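Local coordinates for prenyltransference for protein (Lavandula lanata, PDB 5HC7), which probably acts as a cis-prenyltransferase-type enzyme that condenses short prenyl diphosphates, here holding a thio analogue of dimethylallyl diphosphate with magnesium also bound, at residues A[15-20]-A[201-206]; A[60-65]-A[136-141]. All blocks are in the same frame, centred on the assembly; numbering follows the deposited sequence.

Interaction 1: A[15-20]-A[201-206]; sequences HVAIII and SNFFLW. With DST (dimethylallyl S-thiolodiphosphate), chain C.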
loop_
_atom_site.group_PDB
_atom_site.type_symbol
_atom_site.label_atom_id
_atom_site.label_comp_id
_atom_site.label_asym_id
_atom_site.label_seq_id
_atom_site.Cartn_x
_atom_site.Cartn_y
_atom_site.Cartn_z
ATOM N N HIS A 15 -0.466 -2.369 -16.385
ATOM C CA HIS A 15 -0.137 -1.057 -15.778
ATOM C C HIS A 15 1.156 -1.107 -15.022
ATOM O O HIS A 15 1.339 -1.927 -14.094
ATOM C CB HIS A 15 -1.331 -0.629 -14.888
ATOM C CG HIS A 15 -1.186 0.694 -14.235
ATOM N ND1 HIS A 15 -2.136 1.169 -13.339
ATOM C CD2 HIS A 15 -0.191 1.623 -14.273
ATOM C CE1 HIS A 15 -1.739 2.346 -12.870
ATOM N NE2 HIS A 15 -0.567 2.648 -13.421
ATOM N N VAL A 16 2.060 -0.205 -15.377
ATOM C CA VAL A 16 3.324 -0.050 -14.616
ATOM C C VAL A 16 3.336 1.374 -14.052
ATOM O O VAL A 16 3.033 2.307 -14.789
ATOM C CB VAL A 16 4.569 -0.335 -15.505
ATOM C CG1 VAL A 16 5.877 -0.073 -14.767
ATOM C CG2 VAL A 16 4.528 -1.751 -16.049
ATOM N N ALA A 17 3.670 1.505 -12.742
ATOM C CA ALA A 17 3.795 2.794 -12.087
ATOM C C ALA A 17 5.185 2.981 -11.495
ATOM O O ALA A 17 5.782 2.038 -11.008
ATOM C CB ALA A 17 2.723 2.947 -11.024
ATOM N N ILE A 18 5.679 4.220 -11.543
ATOM C CA ILE A 18 7.024 4.516 -11.118
ATOM C C ILE A 18 7.062 5.644 -10.120
ATOM O O ILE A 18 6.532 6.720 -10.384
ATOM C CB ILE A 18 7.929 4.919 -12.285
ATOM C CG1 ILE A 18 7.967 3.830 -13.335
ATOM C CG2 ILE A 18 9.347 5.176 -11.804
ATOM C CD1 ILE A 18 8.800 4.208 -14.541
ATOM N N ILE A 19 7.652 5.374 -8.957
ATOM C CA ILE A 19 8.025 6.404 -8.023
ATOM C C ILE A 19 9.450 6.836 -8.315
ATOM O O ILE A 19 10.386 6.078 -8.167
ATOM C CB ILE A 19 7.920 5.905 -6.546
ATOM C CG1 ILE A 19 6.496 5.410 -6.258
ATOM C CG2 ILE A 19 8.323 6.983 -5.582
ATOM C CD1 ILE A 19 6.253 4.770 -4.895
ATOM N N ILE A 20 9.616 8.103 -8.685
ATOM C CA ILE A 20 10.925 8.656 -8.968
ATOM C C ILE A 20 11.465 9.202 -7.628
ATOM O O ILE A 20 10.689 9.559 -6.730
ATOM C CB ILE A 20 10.814 9.671 -10.137
ATOM C CG1 ILE A 20 9.994 10.879 -9.723
ATOM C CG2 ILE A 20 10.172 8.976 -11.366
ATOM C CD1 ILE A 20 9.805 11.957 -10.761
ATOM N N SER A 201 5.297 6.275 0.419
ATOM C CA SER A 201 5.357 7.720 0.546
ATOM C C SER A 201 4.061 8.404 0.140
ATOM O O SER A 201 4.082 9.516 -0.362
ATOM C CB SER A 201 6.561 8.358 -0.216
ATOM O OG SER A 201 7.810 7.819 0.203
ATOM N N ASN A 202 2.930 7.760 0.398
ATOM C CA ASN A 202 1.619 8.305 0.104
ATOM C C ASN A 202 1.359 8.432 -1.394
ATOM O O ASN A 202 0.621 9.337 -1.883
ATOM C CB ASN A 202 1.307 9.618 0.856
ATOM C CG ASN A 202 -0.185 10.021 0.745
ATOM O OD1 ASN A 202 -1.057 9.176 0.750
ATOM N ND2 ASN A 202 -0.455 11.325 0.614
ATOM N N PHE A 203 1.878 7.456 -2.122
ATOM C CA PHE A 203 1.417 7.252 -3.518
ATOM C C PHE A 203 0.088 6.496 -3.490
ATOM O O PHE A 203 -0.606 6.494 -2.492
ATOM C CB PHE A 203 2.553 6.530 -4.276
ATOM C CG PHE A 203 2.364 6.431 -5.784
ATOM C CD1 PHE A 203 1.708 7.410 -6.517
ATOM C CD2 PHE A 203 2.848 5.321 -6.469
ATOM C CE1 PHE A 203 1.533 7.315 -7.877
ATOM C CE2 PHE A 203 2.672 5.201 -7.846
ATOM C CZ PHE A 203 2.032 6.231 -8.550
ATOM N N PHE A 204 -0.285 5.788 -4.567
ATOM C CA PHE A 204 -1.425 4.894 -4.513
ATOM C C PHE A 204 -1.444 4.063 -3.267
ATOM O O PHE A 204 -0.427 3.476 -2.860
ATOM C CB PHE A 204 -1.339 3.869 -5.638
ATOM C CG PHE A 204 -1.450 4.441 -7.027
ATOM C CD1 PHE A 204 -2.339 5.484 -7.311
ATOM C CD2 PHE A 204 -0.704 3.927 -8.052
ATOM C CE1 PHE A 204 -2.458 6.014 -8.599
ATOM C CE2 PHE A 204 -0.831 4.431 -9.412
ATOM C CZ PHE A 204 -1.738 5.468 -9.685
ATOM N N LEU A 205 -2.651 3.870 -2.731
ATOM C CA LEU A 205 -2.865 2.965 -1.661
ATOM C C LEU A 205 -3.954 1.973 -2.059
ATOM O O LEU A 205 -3.722 0.735 -2.114
ATOM C CB LEU A 205 -3.236 3.774 -0.386
ATOM C CG LEU A 205 -2.222 4.787 0.180
ATOM C CD1 LEU A 205 -2.807 5.617 1.316
ATOM C CD2 LEU A 205 -0.955 4.082 0.666
ATOM N N TRP A 206 -5.167 2.481 -2.310
ATOM C CA TRP A 206 -6.284 1.630 -2.753
ATOM C C TRP A 206 -5.844 0.750 -3.937
ATOM O O TRP A 206 -6.216 -0.409 -4.031
ATOM C CB TRP A 206 -7.470 2.496 -3.190
ATOM C CG TRP A 206 -8.513 1.706 -3.914
ATOM C CD1 TRP A 206 -8.520 1.373 -5.244
ATOM C CD2 TRP A 206 -9.707 1.141 -3.345
ATOM N NE1 TRP A 206 -9.657 0.614 -5.522
ATOM C CE2 TRP A 206 -10.368 0.430 -4.374
ATOM C CE3 TRP A 206 -10.260 1.124 -2.047
ATOM C CZ2 TRP A 206 -11.584 -0.199 -4.172
ATOM C CZ3 TRP A 206 -11.456 0.396 -1.828
ATOM C CH2 TRP A 206 -12.096 -0.228 -2.888
HETATM O O4 DST C . 11.199 9.409 0.489
HETATM P P1 DST C . 9.988 10.207 1.099
HETATM O O6 DST C . 10.331 11.399 1.885
HETATM O O5 DST C . 8.960 9.207 2.029
HETATM O O2 DST C . 9.228 10.845 -0.173
HETATM P P3 DST C . 9.858 11.586 -1.527
HETATM O O8 DST C . 9.013 13.027 -1.665
HETATM O O7 DST C . 11.352 11.774 -1.634
HETATM S S9 DST C . 8.968 10.424 -3.044
HETATM C C10 DST C . 7.832 11.877 -3.266
HETATM C C11 DST C . 6.964 11.544 -4.381
HETATM C C12 DST C . 7.575 12.018 -5.695
HETATM C C13 DST C . 7.790 10.808 -6.656
HETATM C C14 DST C . 6.597 12.977 -6.348
#

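Interaction 2: A[60-65]-A[136-141]; sequences LTIWAL and FILAVA. With DST (dimethylallyl S-thiolodiphosphate), chain C.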
loop_
_atom_site.group_PDB
_atom_site.type_symbol
_atom_site.label_atom_id
_atom_site.label_comp_id
_atom_site.label_asym_id
_atom_site.label_seq_id
_atom_site.Cartn_x
_atom_site.Cartn_y
_atom_site.Cartn_z
ATOM N N LEU A 60 1.430 3.409 -18.407
ATOM C CA LEU A 60 2.522 3.861 -17.541
ATOM C C LEU A 60 2.130 5.121 -16.790
ATOM O O LEU A 60 1.723 6.155 -17.411
ATOM C CB LEU A 60 3.738 4.240 -18.350
ATOM C CG LEU A 60 5.046 4.540 -17.610
ATOM C CD1 LEU A 60 5.653 3.220 -17.160
ATOM C CD2 LEU A 60 5.990 5.240 -18.571
ATOM N N THR A 61 2.324 5.035 -15.472
ATOM C CA THR A 61 2.129 6.168 -14.575
ATOM C C THR A 61 3.481 6.574 -13.996
ATOM O O THR A 61 4.208 5.709 -13.495
ATOM C CB THR A 61 1.197 5.830 -13.421
ATOM O OG1 THR A 61 -0.074 5.419 -13.931
ATOM C CG2 THR A 61 0.999 7.091 -12.489
ATOM N N ILE A 62 3.834 7.858 -14.142
ATOM C CA ILE A 62 4.974 8.424 -13.465
ATOM C C ILE A 62 4.472 9.402 -12.417
ATOM O O ILE A 62 3.667 10.321 -12.692
ATOM C CB ILE A 62 5.907 9.141 -14.418
ATOM C CG1 ILE A 62 6.500 8.126 -15.427
ATOM C CG2 ILE A 62 7.019 9.853 -13.651
ATOM C CD1 ILE A 62 7.334 8.793 -16.538
ATOM N N TRP A 63 4.931 9.194 -11.192
ATOM C CA TRP A 63 4.540 10.052 -10.069
ATOM C C TRP A 63 5.575 11.122 -9.967
ATOM O O TRP A 63 6.710 10.827 -9.612
ATOM C CB TRP A 63 4.490 9.303 -8.747
ATOM C CG TRP A 63 3.874 10.006 -7.579
ATOM C CD1 TRP A 63 2.807 10.927 -7.568
ATOM C CD2 TRP A 63 4.184 9.760 -6.236
ATOM N NE1 TRP A 63 2.468 11.235 -6.290
ATOM C CE2 TRP A 63 3.280 10.528 -5.440
ATOM C CE3 TRP A 63 5.093 8.925 -5.607
ATOM C CZ2 TRP A 63 3.304 10.492 -4.057
ATOM C CZ3 TRP A 63 5.155 8.953 -4.244
ATOM C CH2 TRP A 63 4.245 9.711 -3.481
ATOM N N ALA A 64 5.113 12.357 -10.200
ATOM C CA ALA A 64 5.947 13.554 -10.339
ATOM C C ALA A 64 5.869 14.442 -9.108
ATOM O O ALA A 64 6.787 15.171 -8.812
ATOM C CB ALA A 64 5.472 14.349 -11.522
ATOM N N LEU A 65 4.766 14.427 -8.390
ATOM C CA LEU A 65 4.654 15.357 -7.280
ATOM C C LEU A 65 3.591 14.918 -6.301
ATOM O O LEU A 65 2.442 14.703 -6.707
ATOM C CB LEU A 65 4.283 16.762 -7.828
ATOM C CG LEU A 65 4.590 17.845 -6.783
ATOM C CD1 LEU A 65 6.081 18.200 -6.807
ATOM C CD2 LEU A 65 3.751 19.090 -7.030
ATOM N N PHE A 136 -0.333 7.181 -20.847
ATOM C CA PHE A 136 0.696 7.747 -19.983
ATOM C C PHE A 136 -0.002 8.712 -19.033
ATOM O O PHE A 136 -0.635 9.662 -19.509
ATOM C CB PHE A 136 1.753 8.507 -20.777
ATOM C CG PHE A 136 2.638 9.358 -19.920
ATOM C CD1 PHE A 136 3.185 8.857 -18.726
ATOM C CD2 PHE A 136 2.940 10.666 -20.271
ATOM C CE1 PHE A 136 3.963 9.651 -17.906
ATOM C CE2 PHE A 136 3.775 11.448 -19.457
ATOM C CZ PHE A 136 4.287 10.936 -18.271
ATOM N N ILE A 137 -0.006 8.372 -17.730
ATOM C CA ILE A 137 -0.540 9.217 -16.702
ATOM C C ILE A 137 0.612 9.867 -15.939
ATOM O O ILE A 137 1.571 9.181 -15.505
ATOM C CB ILE A 137 -1.430 8.454 -15.747
ATOM C CG1 ILE A 137 -2.770 8.153 -16.413
ATOM C CG2 ILE A 137 -1.709 9.252 -14.492
ATOM C CD1 ILE A 137 -3.622 7.145 -15.678
ATOM N N LEU A 138 0.531 11.186 -15.807
ATOM C CA LEU A 138 1.454 11.919 -14.986
ATOM C C LEU A 138 0.667 12.235 -13.767
ATOM O O LEU A 138 -0.338 12.953 -13.831
ATOM C CB LEU A 138 1.909 13.201 -15.667
ATOM C CG LEU A 138 2.968 13.973 -14.866
ATOM C CD1 LEU A 138 4.293 13.235 -14.705
ATOM C CD2 LEU A 138 3.176 15.326 -15.505
ATOM N N ALA A 139 1.118 11.703 -12.656
ATOM C CA ALA A 139 0.463 11.933 -11.380
ATOM C C ALA A 139 1.179 13.083 -10.672
ATOM O O ALA A 139 2.334 12.982 -10.264
ATOM C CB ALA A 139 0.455 10.675 -10.507
ATOM N N VAL A 140 0.467 14.186 -10.531
ATOM C CA VAL A 140 1.084 15.429 -10.096
ATOM C C VAL A 140 0.139 16.088 -9.058
ATOM O O VAL A 140 -1.066 16.165 -9.273
ATOM C CB VAL A 140 1.452 16.266 -11.342
ATOM C CG1 VAL A 140 0.227 16.554 -12.200
ATOM C CG2 VAL A 140 2.114 17.543 -10.915
ATOM N N ALA A 141 0.677 16.395 -7.867
ATOM C CA ALA A 141 -0.138 16.779 -6.714
ATOM C C ALA A 141 -1.129 15.661 -6.417
ATOM O O ALA A 141 -2.304 15.901 -6.123
ATOM C CB ALA A 141 -0.841 18.144 -6.938
HETATM O O4 DST C . 11.199 9.409 0.489
HETATM P P1 DST C . 9.988 10.207 1.099
HETATM O O6 DST C . 10.331 11.399 1.885
HETATM O O5 DST C . 8.960 9.207 2.029
HETATM O O2 DST C . 9.228 10.845 -0.173
HETATM P P3 DST C . 9.858 11.586 -1.527
HETATM O O8 DST C . 9.013 13.027 -1.665
HETATM O O7 DST C . 11.352 11.774 -1.634
HETATM S S9 DST C . 8.968 10.424 -3.044
HETATM C C10 DST C . 7.832 11.877 -3.266
HETATM C C11 DST C . 6.964 11.544 -4.381
HETATM C C12 DST C . 7.575 12.018 -5.695
HETATM C C13 DST C . 7.790 10.808 -6.656
HETATM C C14 DST C . 6.597 12.977 -6.348
#

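Interaction 1: A[15-20]-A[201-206]
Ile19 lays its CG1-CD1 branch against the CD2 corner of the Phe203 ring, with CG1 3.7 Å from CD2 of that phenylalanine. The two side chains run alongside each other with opposite headings; CG1 of Ile19, beside the backbone N and anti to the carbonyl carbon (chi1 -57°), is turned toward the ring. Two residues earlier, on the same side of the strand, Ala17 CB meets the Phe203 ring edge-on, close to its plane, at 3.9 Å from CE2. Phe204 continues the row: its CE2 lies 4.1 Å from His15 CE1. The imidazole is fixed independently, its NE2 bonded to Thr61 OG1. Within 201-206 the two phenylalanine rings also overlap near their rims, Phe204 CD2 standing 3.5 Å above the Phe203 plane, while Trp63 stacks on the opposite face of Phe203.

No hydrogen bond joins 15-20 to 201-206, so the two segments are held by van der Waals packing, mostly apolar, but the contact adjoins the ligand site. Ser201 OG donates to O5 of the dimethylallyl S-thiolodiphosphate at 2.6 Å and is also bonded to Arg193; Arg193 and Arg199 bind the same ligand, consistent with the diphosphate pocket of cis-prenyltransferases. At the prenyl end, Ile19 CG2 is 4.0 Å from ligand C13. Shortening Ile19 to an alanine is likely to leave the CD2 side of Phe203 without its packing partner and to open a gap beside the prenyl methyl C13.

Strand 15-19 runs between strands 59-65 and 190-194 of the parallel sheet. The loop 201-206 lies over the face bearing His15, Ala17 and Ile19, while Ile18 and Ile20 pack against helix 34-54; beyond, Trp206 reaches Arg145 of the second subunit.

Interaction 2: A[60-65]-A[136-141]
Ile62 and Phe136 meet on one face of the parallel sheet at the centre of this cis-prenyltransferase-type fold, where strands 59-65 and 135-140 are neighbours (the axes of 60-65 and 136-140 approach to 4.7 Å, with 26° between their directions). The two side chains cross obliquely, Ile62 CD1 coming to 3.7 Å from Phe136 CE1. Phe136 extends anti to its own N, which swings the ring back toward strand 59-65 and brings the ring edge to Leu60 O. Leu138 does likewise on that face (chi1 -176°): its CD1 reaches forward to Ala64 CB at 3.6 Å. Helix 34-54 covers this side, Trp45 touching both Ile62 and Leu138.

On the other face, Thr61 and Ile137 lie side by side and point the same way, their CG2 methyls 4.0 Å apart. Trp63 follows, with CG anti to the backbone N (chi1 -169°), a torsion that carries the indole past Ala139, so that CD1 rests 3.8 Å from Ala139 CB. NE1 is bonded to Tyr142 O, which fixes the rotation of the ring. One indole face is thereby presented to the prenyl chain of the dimethylallyl S-thiolodiphosphate, C11 standing 3.2 Å above its plane near the rim. Trp63 thus forms a wall of the ligand pocket.

The backbone ladder supports this arrangement, Ile62 taking N-H from Ala139 and giving its own to Ile137 O. Near its end, Ala139 O serves two donors: Ala64 N at 2.8 Å and, weakly, Leu65 N at 3.4 Å.

From the N terminus, strand 15-19 comes first and waits for its partner: interaction 1 is completed only by the loop 201-206, after 180 intervening residues. Interaction 2 falls wholly within that span, 60-65 pairing with 136-141 across 70 intervening residues, so the two contacts nest and do not cross. They are joined through the sheet, where 15-19 and 59-65 are adjacent and Ile18 N lies 2.9 Å from Thr61 O, a probable hydrogen bond. Interaction 2 thus ties strands within the sheet, whereas interaction 1 fastens a late loop over it. Their centres are about 9 Å apart, and both border the same bound dimethylallyl S-thiolodiphosphate.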